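Local coordinates for nicotinate-nucleotide diphosphorylase (Carboxylating) (Streptococcus pyogenes GA06023, PDB 5HUO), which catalyses the decarboxylating transfer of a phosphoribosyl group from 5-phospho-alpha-D-ribose 1-diphosphate to quinolinate, yielding nicotinate ribonucleotide for NAD(+) synthesis, at residues Thr83-Val88 with Leu116-Ser121; Asp107-Gly112 with Lys300-Ser305; Val131-Leu136 with Phe304-Leu309. One frame throughout, in Å; residues are numbered along the deposited sequence.

Followed from the N terminus, the chain first closes a short loop in interaction 1, where helix 82-92 meets strand 114-119 of the antiparallel sheet. Within that loop lies 107-112, whose partner 300-305 lies near the end of the C-terminal family region, so interactions 1 and 2 cross. Helix 122-153 follows strand 114-119 directly and opens interaction 3, in series with interaction 1; its partner 304-309 overlaps 300-305, so interactions 2 and 3 end on the same stretch and share Phe304. Interactions 1 and 3 also touch, through Phe85 and Ala132. Interactions 2 and 3 tie the returning strand 304-311 to strand 108-109 and helix 122-153, while interaction 1 packs helix 82-92 on the same sheet.

Interaction 1 of 3, residues Thr83-Val88 with Leu116-Ser121; sequences TVFQRV and LEIIGS
Phe85 and Gln86, neighbours on helix 82-92, reach across to Leu116 and Ile118 of strand 114-119. The aromatic ring is met at its edge: Ile118 CD1 lies in the plane of the Phe85 ring, 3.9 Å from Phe85 CZ, and the two side chains approach from opposite directions. Behind that methyl, Ile118 CG1 still lies 4.1 Å from Phe85 CE2. Leu116 arrives differently: its CD1 stands oblique to the same ring, 4.1 Å from Phe85 CE2. That methyl also serves Gln86, whose chain crosses the leucine side chain at about a right angle and lays its aliphatic part there, with Gln86 CG 3.8 Å from Leu116 CD1. Gln86 thus contributes through its carbons, and no hydrogen bond links the two segments.

This is helix-on-sheet packing within the N-terminal domain of a type II phosphoribosyltransferase, an open-faced sandwich in which helices cover an antiparallel sheet. The axes of the short helix and strand run nearly parallel, 12° apart, and approach to 11.0 Å, a gap bridged by side chains. Leu116 and Ile118, two apart on the strand, both send their CB toward the helix, while the intervening Glu117 faces away. On the helix, the Phe85 ring is swung anti to the backbone N (chi1 171°), which carries it out to the strand.

Farther out, strand 114-119 is held in the sheet by backbone hydrogen bonds of Leu116 to Leu71 and of Ile118 to Val69. Phe97 of strand 95-98 touches both Gln86 and Leu116, and Phe89, one turn along the helix, meets Phe85 edge-to-face. Ala132 of helix 122-153 packs on Phe85 as well.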
loop_
_atom_site.group_PDB
_atom_site.type_symbol
_atom_site.label_atom_id
_atom_site.label_comp_id
_atom_site.label_asym_id
_atom_site.label_seq_id
_atom_site.Cartn_x
_atom_site.Cartn_y
_atom_site.Cartn_z
ATOM N N THR A 83 -21.451 0.730 14.262
ATOM C CA THR A 83 -21.289 0.087 12.986
ATOM C C THR A 83 -19.803 -0.138 12.735
ATOM O O THR A 83 -19.443 -1.055 11.958
ATOM C CB THR A 83 -21.926 0.817 11.793
ATOM O OG1 THR A 83 -21.198 1.966 11.523
ATOM C CG2 THR A 83 -23.297 1.219 12.060
ATOM N N VAL A 84 -18.953 0.669 13.363
ATOM C CA VAL A 84 -17.517 0.410 13.280
ATOM C C VAL A 84 -17.152 -0.895 13.976
ATOM O O VAL A 84 -16.480 -1.756 13.466
ATOM C CB VAL A 84 -16.706 1.495 13.949
ATOM C CG1 VAL A 84 -15.246 1.168 13.882
ATOM C CG2 VAL A 84 -16.913 2.809 13.262
ATOM N N PHE A 85 -17.679 -1.013 15.180
ATOM C CA PHE A 85 -17.606 -2.265 15.992
ATOM C C PHE A 85 -18.016 -3.491 15.178
ATOM O O PHE A 85 -17.288 -4.467 15.090
ATOM C CB PHE A 85 -18.511 -2.149 17.223
ATOM C CG PHE A 85 -18.665 -3.417 17.985
ATOM C CD1 PHE A 85 -17.786 -3.741 18.986
ATOM C CD2 PHE A 85 -19.703 -4.275 17.717
ATOM C CE1 PHE A 85 -17.933 -4.934 19.683
ATOM C CE2 PHE A 85 -19.890 -5.427 18.437
ATOM C CZ PHE A 85 -19.001 -5.778 19.411
ATOM N N GLN A 86 -19.155 -3.362 14.537
ATOM C CA GLN A 86 -19.689 -4.456 13.728
ATOM C C GLN A 86 -18.760 -4.840 12.567
ATOM O O GLN A 86 -18.596 -6.011 12.223
ATOM C CB GLN A 86 -21.084 -4.107 13.171
ATOM C CG GLN A 86 -22.113 -4.026 14.264
ATOM C CD GLN A 86 -23.513 -3.761 13.770
ATOM O OE1 GLN A 86 -24.083 -2.704 14.056
ATOM N NE2 GLN A 86 -24.076 -4.685 13.024
ATOM N N ARG A 87 -18.219 -3.808 11.935
ATOM C CA ARG A 87 -17.448 -3.982 10.685
ATOM C C ARG A 87 -16.164 -4.753 10.919
ATOM O O ARG A 87 -15.716 -5.490 10.084
ATOM C CB ARG A 87 -17.172 -2.613 10.041
ATOM C CG ARG A 87 -16.503 -2.712 8.692
ATOM C CD ARG A 87 -17.335 -3.458 7.683
ATOM N NE ARG A 87 -16.717 -3.455 6.384
ATOM C CZ ARG A 87 -16.901 -4.376 5.439
ATOM N NH1 ARG A 87 -16.240 -4.319 4.305
ATOM N NH2 ARG A 87 -17.719 -5.364 5.590
ATOM N N VAL A 88 -15.616 -4.619 12.096
ATOM C CA VAL A 88 -14.412 -5.381 12.451
ATOM C C VAL A 88 -14.672 -6.879 12.278
ATOM O O VAL A 88 -13.834 -7.607 11.726
ATOM C CB VAL A 88 -13.953 -5.119 13.883
ATOM C CG1 VAL A 88 -12.800 -6.025 14.255
ATOM C CG2 VAL A 88 -13.526 -3.684 14.060
ATOM N N LEU A 116 -25.771 -5.170 21.791
ATOM C CA LEU A 116 -25.789 -6.076 20.652
ATOM C C LEU A 116 -25.553 -7.535 21.063
ATOM O O LEU A 116 -24.869 -7.813 22.035
ATOM C CB LEU A 116 -24.679 -5.709 19.659
ATOM C CG LEU A 116 -24.991 -4.850 18.473
ATOM C CD1 LEU A 116 -23.881 -5.063 17.462
ATOM C CD2 LEU A 116 -26.309 -5.133 17.792
ATOM N N GLU A 117 -26.068 -8.428 20.224
ATOM C CA GLU A 117 -25.681 -9.802 20.228
ATOM C C GLU A 117 -24.962 -10.065 18.959
ATOM O O GLU A 117 -25.361 -9.638 17.903
ATOM C CB GLU A 117 -26.883 -10.692 20.367
ATOM C CG GLU A 117 -27.373 -10.787 21.809
ATOM C CD GLU A 117 -28.801 -11.333 21.947
ATOM O OE1 GLU A 117 -29.624 -11.202 21.014
ATOM O OE2 GLU A 117 -29.094 -11.857 23.055
ATOM N N ILE A 118 -23.841 -10.731 19.096
ATOM C CA ILE A 118 -22.991 -11.081 17.966
ATOM C C ILE A 118 -22.997 -12.607 17.721
ATOM O O ILE A 118 -22.657 -13.378 18.614
ATOM C CB ILE A 118 -21.533 -10.645 18.181
ATOM C CG1 ILE A 118 -21.441 -9.179 18.455
ATOM C CG2 ILE A 118 -20.689 -10.942 16.929
ATOM C CD1 ILE A 118 -21.420 -8.834 19.922
ATOM N N ILE A 119 -23.354 -13.018 16.499
ATOM C CA ILE A 119 -23.502 -14.447 16.152
ATOM C C ILE A 119 -22.583 -14.873 15.028
ATOM O O ILE A 119 -22.587 -14.306 13.971
ATOM C CB ILE A 119 -24.916 -14.816 15.718
ATOM C CG1 ILE A 119 -25.874 -14.704 16.872
ATOM C CG2 ILE A 119 -24.968 -16.235 15.227
ATOM C CD1 ILE A 119 -26.566 -13.357 16.901
ATOM N N GLY A 120 -21.809 -15.897 15.306
ATOM C CA GLY A 120 -20.883 -16.442 14.338
ATOM C C GLY A 120 -20.004 -17.524 14.942
ATOM O O GLY A 120 -20.179 -17.946 16.083
ATOM N N SER A 121 -18.959 -17.892 14.225
ATOM C CA SER A 121 -18.075 -18.935 14.727
ATOM C C SER A 121 -17.262 -18.405 15.910
ATOM O O SER A 121 -16.875 -17.244 15.959
ATOM C CB SER A 121 -17.135 -19.479 13.667
ATOM O OG SER A 121 -16.174 -18.521 13.355
#

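Interaction 2 of 3, residues Asp107-Gly112 with Lys300-Ser305; sequences DRLTSG and KSLDFS
Leu109 packs against Leu302 and Phe304 in a small, buried, purely apolar contact that joins the short strand 108-109 to the approach and first residues of strand 304-311. A single methyl does the work on one side: Leu109 CD1 lies 3.6 Å from Phe304 CZ and 3.9 Å from Leu302 CD2, so one methyl meets both the ring and the branched chain, which lie toward the same side of it. Its position against the ring is oblique, and the Leu109 and Phe304 side chains meet at about a right angle; the ring atom CE2 of Phe304 is also 3.9 Å from Leu109 CD1. The two segments are well separated at the backbone, the nearest CA atoms being those of Leu109 and Leu302, 10.1 Å apart, so the side chains alone span the distance.

The topology gives this small contact its interest. In QPRTases the chain leaves the N-terminal domain to build the C-terminal alpha/beta barrel and then comes back, its last strand completing the antiparallel sheet of the N-terminal domain; Leu302 and Phe304 lie just where it re-enters. Leu302 reaches Leu109 with CG anti to its backbone N (chi1 -165°), whereas the ring of Phe304, beside its backbone N (chi1 -70°), reaches Leu109 with its CZ end.

Backbone hydrogen bonds place both partners: Leu109 pairs with Gly77 in a two-stranded sheet, and Leu302 with Gln137 of helix 122-153. Leu79 and Phe103 also touch Leu109. Next to Leu302, Ser301 is hydrogen-bonded to Ser298 and His297 of a neighbouring subunit.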
loop_
_atom_site.group_PDB
_atom_site.type_symbol
_atom_site.label_atom_id
_atom_site.label_comp_id
_atom_site.label_asym_id
_atom_site.label_seq_id
_atom_site.Cartn_x
_atom_site.Cartn_y
_atom_site.Cartn_z
ATOM N N ASP A 107 -27.479 7.230 21.133
ATOM C CA ASP A 107 -28.364 6.794 22.243
ATOM C C ASP A 107 -27.643 6.787 23.534
ATOM O O ASP A 107 -26.468 6.577 23.572
ATOM C CB ASP A 107 -28.929 5.398 22.015
ATOM C CG ASP A 107 -29.968 5.337 20.904
ATOM O OD1 ASP A 107 -30.318 6.397 20.347
ATOM O OD2 ASP A 107 -30.404 4.218 20.545
ATOM N N ARG A 108 -28.362 7.072 24.595
ATOM C CA ARG A 108 -27.788 7.077 25.945
ATOM C C ARG A 108 -27.642 5.653 26.418
ATOM O O ARG A 108 -28.459 4.834 26.109
ATOM C CB ARG A 108 -28.568 7.953 26.933
ATOM C CG ARG A 108 -28.285 9.442 26.684
ATOM C CD ARG A 108 -28.174 10.305 27.961
ATOM N NE ARG A 108 -28.495 11.745 27.766
ATOM C CZ ARG A 108 -29.725 12.290 27.853
ATOM N NH1 ARG A 108 -30.818 11.540 28.122
ATOM N NH2 ARG A 108 -29.875 13.602 27.649
ATOM N N LEU A 109 -26.575 5.382 27.151
ATOM C CA LEU A 109 -26.268 4.054 27.708
ATOM C C LEU A 109 -26.227 4.095 29.232
ATOM O O LEU A 109 -25.896 5.108 29.883
ATOM C CB LEU A 109 -24.926 3.563 27.263
ATOM C CG LEU A 109 -24.681 3.444 25.781
ATOM C CD1 LEU A 109 -23.210 3.299 25.470
ATOM C CD2 LEU A 109 -25.450 2.282 25.250
ATOM N N THR A 110 -26.627 2.981 29.786
ATOM C CA THR A 110 -26.545 2.756 31.206
ATOM C C THR A 110 -25.923 1.426 31.404
ATOM O O THR A 110 -26.265 0.486 30.698
ATOM C CB THR A 110 -27.952 2.698 31.808
ATOM O OG1 THR A 110 -28.612 3.919 31.539
ATOM C CG2 THR A 110 -27.906 2.511 33.281
ATOM N N SER A 111 -25.102 1.313 32.426
ATOM C CA SER A 111 -24.427 0.065 32.708
ATOM C C SER A 111 -25.392 -1.121 32.847
ATOM O O SER A 111 -26.413 -1.061 33.542
ATOM C CB SER A 111 -23.573 0.184 33.963
ATOM O OG SER A 111 -23.030 -1.061 34.326
ATOM N N GLY A 112 -24.997 -2.197 32.167
ATOM C CA GLY A 112 -25.730 -3.441 32.108
ATOM C C GLY A 112 -26.565 -3.579 30.867
ATOM O O GLY A 112 -27.179 -4.628 30.658
ATOM N N LYS A 300 -11.589 10.071 27.949
ATOM C CA LYS A 300 -11.549 8.779 28.613
ATOM C C LYS A 300 -12.317 7.806 27.770
ATOM O O LYS A 300 -13.300 8.181 27.165
ATOM C CB LYS A 300 -12.148 8.875 30.009
ATOM C CG LYS A 300 -11.196 9.536 30.980
ATOM C CD LYS A 300 -11.822 9.659 32.371
ATOM C CE LYS A 300 -10.839 10.122 33.471
ATOM N NZ LYS A 300 -11.298 9.801 34.865
ATOM N N SER A 301 -11.897 6.565 27.680
ATOM C CA SER A 301 -12.687 5.650 26.893
ATOM C C SER A 301 -13.865 5.196 27.749
ATOM O O SER A 301 -13.783 5.228 28.939
ATOM C CB SER A 301 -11.879 4.496 26.266
ATOM O OG SER A 301 -11.158 3.872 27.259
ATOM N N LEU A 302 -14.955 4.791 27.115
ATOM C CA LEU A 302 -16.126 4.319 27.819
ATOM C C LEU A 302 -16.083 2.806 27.918
ATOM O O LEU A 302 -15.922 2.114 26.921
ATOM C CB LEU A 302 -17.388 4.739 27.082
ATOM C CG LEU A 302 -18.690 4.637 27.870
ATOM C CD1 LEU A 302 -18.741 5.820 28.832
ATOM C CD2 LEU A 302 -19.898 4.693 26.924
ATOM N N ASP A 303 -16.327 2.282 29.112
ATOM C CA ASP A 303 -16.227 0.844 29.357
ATOM C C ASP A 303 -17.430 -0.007 28.769
ATOM O O ASP A 303 -18.632 0.384 28.896
ATOM C CB ASP A 303 -16.025 0.610 30.839
ATOM C CG ASP A 303 -15.493 -0.829 31.156
ATOM O OD1 ASP A 303 -14.970 -1.542 30.260
ATOM O OD2 ASP A 303 -15.616 -1.256 32.331
ATOM N N PHE A 304 -17.080 -1.075 28.052
ATOM C CA PHE A 304 -17.998 -2.087 27.551
ATOM C C PHE A 304 -17.349 -3.456 27.825
ATOM O O PHE A 304 -16.159 -3.525 28.063
ATOM C CB PHE A 304 -18.207 -2.035 26.024
ATOM C CG PHE A 304 -18.976 -0.854 25.522
ATOM C CD1 PHE A 304 -18.339 0.389 25.328
ATOM C CD2 PHE A 304 -20.298 -0.959 25.201
ATOM C CE1 PHE A 304 -19.023 1.476 24.849
ATOM C CE2 PHE A 304 -21.007 0.132 24.703
ATOM C CZ PHE A 304 -20.377 1.341 24.532
ATOM N N SER A 305 -18.141 -4.532 27.760
ATOM C CA SER A 305 -17.584 -5.847 27.743
ATOM C C SER A 305 -18.405 -6.764 26.855
ATOM O O SER A 305 -19.550 -6.544 26.585
ATOM C CB SER A 305 -17.496 -6.421 29.136
ATOM O OG SER A 305 -18.736 -7.028 29.497
#

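Interaction 3 of 3, residues Val131-Leu136 with Phe304-Leu309; sequences VALNFL and FSMKGL
Phe304, the first residue of strand 304-311, meets helix 122-153 with nearly the whole of its side chain. Its CB, directed toward the helix, touches the Leu133 CD2 methyl at 3.9 Å. Beyond it the ring spreads under Leu136: the CD2 methyl of that residue stands 3.5 Å from the centroid of the Phe304 ring and only 5° off the ring normal. From there each ring carbon, from CG at the base to CZ at the tip, is almost equally distant from that methyl. Toward CE1 and CZ a second atom of Leu136 joins in, its CG lying 4.0 Å from Phe304 CE1. With CG anti to the backbone N (chi1 -171°), the Leu136 side chain extends toward the ring, and the turn about its next bond sets CD2 over the face.

Two residues farther along the strand, Met306 also has its CB directed toward the helix, and its SD lies 4.4 Å from Leu133 CG. Leu133 is thereby placed between two strand residues, a turn before Leu136 on the same helix face. Helix and strand run close to antiparallel, 154° between their directions, with axes 9.3 Å apart. The long helix 122-153 here covers the last strand of the N-terminal sheet, whose neighbour 66-73 supplies Leu71 against both leucines. Leu79 also packs on Leu136 and Phe304. On another side of the helix Asn134 ND2 donates to Arg164 O of a neighbouring subunit.

With no hydrogen bond crossing between the segments, the contact rests on dispersion and the exclusion of water, and its one directional element is the CH-pi approach of the Leu136 methyl, centred over the ring of Phe304.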
loop_
_atom_site.group_PDB
_atom_site.type_symbol
_atom_site.label_atom_id
_atom_site.label_comp_id
_atom_site.label_asym_id
_atom_site.label_seq_id
_atom_site.Cartn_x
_atom_site.Cartn_y
_atom_site.Cartn_z
ATOM N N VAL A 131 -10.158 -5.689 19.245
ATOM C CA VAL A 131 -10.051 -4.601 18.254
ATOM C C VAL A 131 -11.377 -3.882 18.104
ATOM O O VAL A 131 -11.446 -2.671 18.087
ATOM C CB VAL A 131 -9.576 -5.122 16.874
ATOM C CG1 VAL A 131 -9.765 -4.074 15.806
ATOM C CG2 VAL A 131 -8.112 -5.515 16.960
ATOM N N ALA A 132 -12.421 -4.674 18.009
ATOM C CA ALA A 132 -13.761 -4.130 17.896
ATOM C C ALA A 132 -14.068 -3.240 19.096
ATOM O O ALA A 132 -14.465 -2.083 18.924
ATOM C CB ALA A 132 -14.784 -5.194 17.764
ATOM N N LEU A 133 -13.817 -3.752 20.296
ATOM C CA LEU A 133 -14.061 -2.964 21.522
ATOM C C LEU A 133 -13.207 -1.722 21.625
ATOM O O LEU A 133 -13.651 -0.678 22.034
ATOM C CB LEU A 133 -13.835 -3.829 22.761
ATOM C CG LEU A 133 -14.919 -4.873 23.079
ATOM C CD1 LEU A 133 -14.437 -5.771 24.184
ATOM C CD2 LEU A 133 -16.250 -4.241 23.468
ATOM N N ASN A 134 -11.962 -1.851 21.257
ATOM C CA ASN A 134 -11.055 -0.712 21.256
ATOM C C ASN A 134 -11.619 0.440 20.437
ATOM O O ASN A 134 -11.594 1.587 20.878
ATOM C CB ASN A 134 -9.673 -1.105 20.741
ATOM C CG ASN A 134 -8.855 -1.884 21.774
ATOM O OD1 ASN A 134 -9.260 -2.030 22.909
ATOM N ND2 ASN A 134 -7.696 -2.370 21.382
ATOM N N PHE A 135 -12.188 0.149 19.268
ATOM C CA PHE A 135 -12.836 1.215 18.492
ATOM C C PHE A 135 -14.026 1.750 19.260
ATOM O O PHE A 135 -14.110 2.911 19.532
ATOM C CB PHE A 135 -13.252 0.757 17.106
ATOM C CG PHE A 135 -12.139 0.810 16.091
ATOM C CD1 PHE A 135 -11.787 1.974 15.504
ATOM C CD2 PHE A 135 -11.410 -0.362 15.754
ATOM C CE1 PHE A 135 -10.737 2.026 14.621
ATOM C CE2 PHE A 135 -10.371 -0.311 14.848
ATOM C CZ PHE A 135 -10.037 0.894 14.279
ATOM N N LEU A 136 -14.919 0.862 19.637
ATOM C CA LEU A 136 -16.180 1.243 20.301
ATOM C C LEU A 136 -15.975 2.020 21.585
ATOM O O LEU A 136 -16.619 3.027 21.837
ATOM C CB LEU A 136 -17.005 0.034 20.593
ATOM C CG LEU A 136 -18.430 0.346 21.073
ATOM C CD1 LEU A 136 -19.289 0.827 19.935
ATOM C CD2 LEU A 136 -19.043 -0.885 21.719
ATOM N N PHE A 304 -17.080 -1.075 28.052
ATOM C CA PHE A 304 -17.998 -2.087 27.551
ATOM C C PHE A 304 -17.349 -3.456 27.825
ATOM O O PHE A 304 -16.159 -3.525 28.063
ATOM C CB PHE A 304 -18.207 -2.035 26.024
ATOM C CG PHE A 304 -18.976 -0.854 25.522
ATOM C CD1 PHE A 304 -18.339 0.389 25.328
ATOM C CD2 PHE A 304 -20.298 -0.959 25.201
ATOM C CE1 PHE A 304 -19.023 1.476 24.849
ATOM C CE2 PHE A 304 -21.007 0.132 24.703
ATOM C CZ PHE A 304 -20.377 1.341 24.532
ATOM N N SER A 305 -18.141 -4.532 27.760
ATOM C CA SER A 305 -17.584 -5.847 27.743
ATOM C C SER A 305 -18.405 -6.764 26.855
ATOM O O SER A 305 -19.550 -6.544 26.585
ATOM C CB SER A 305 -17.496 -6.421 29.136
ATOM O OG SER A 305 -18.736 -7.028 29.497
ATOM N N MET A 306 -17.754 -7.808 26.378
ATOM C CA MET A 306 -18.393 -8.883 25.600
ATOM C C MET A 306 -18.345 -10.134 26.450
ATOM O O MET A 306 -17.269 -10.614 26.811
ATOM C CB MET A 306 -17.679 -9.148 24.311
ATOM C CG MET A 306 -18.160 -8.284 23.206
ATOM S SD MET A 306 -17.180 -8.431 21.703
ATOM C CE MET A 306 -17.117 -10.201 21.405
ATOM N N LYS A 307 -19.517 -10.637 26.777
ATOM C CA LYS A 307 -19.664 -11.715 27.737
ATOM C C LYS A 307 -20.857 -12.592 27.351
ATOM O O LYS A 307 -21.635 -12.269 26.444
ATOM C CB LYS A 307 -19.858 -11.119 29.172
ATOM C CG LYS A 307 -18.638 -11.180 30.055
ATOM C CD LYS A 307 -18.569 -10.021 31.028
ATOM C CE LYS A 307 -17.174 -9.937 31.710
ATOM N NZ LYS A 307 -16.910 -8.629 32.434
ATOM N N GLY A 308 -21.002 -13.695 28.069
ATOM C CA GLY A 308 -22.148 -14.561 27.898
ATOM C C GLY A 308 -22.079 -15.397 26.635
ATOM O O GLY A 308 -23.093 -15.579 25.949
ATOM N N LEU A 309 -20.918 -15.941 26.383
ATOM C CA LEU A 309 -20.724 -16.793 25.244
ATOM C C LEU A 309 -21.466 -18.110 25.432
ATOM O O LEU A 309 -21.317 -18.778 26.447
ATOM C CB LEU A 309 -19.266 -17.106 25.040
ATOM C CG LEU A 309 -18.926 -18.070 23.899
ATOM C CD1 LEU A 309 -19.239 -17.453 22.582
ATOM C CD2 LEU A 309 -17.478 -18.443 23.885
#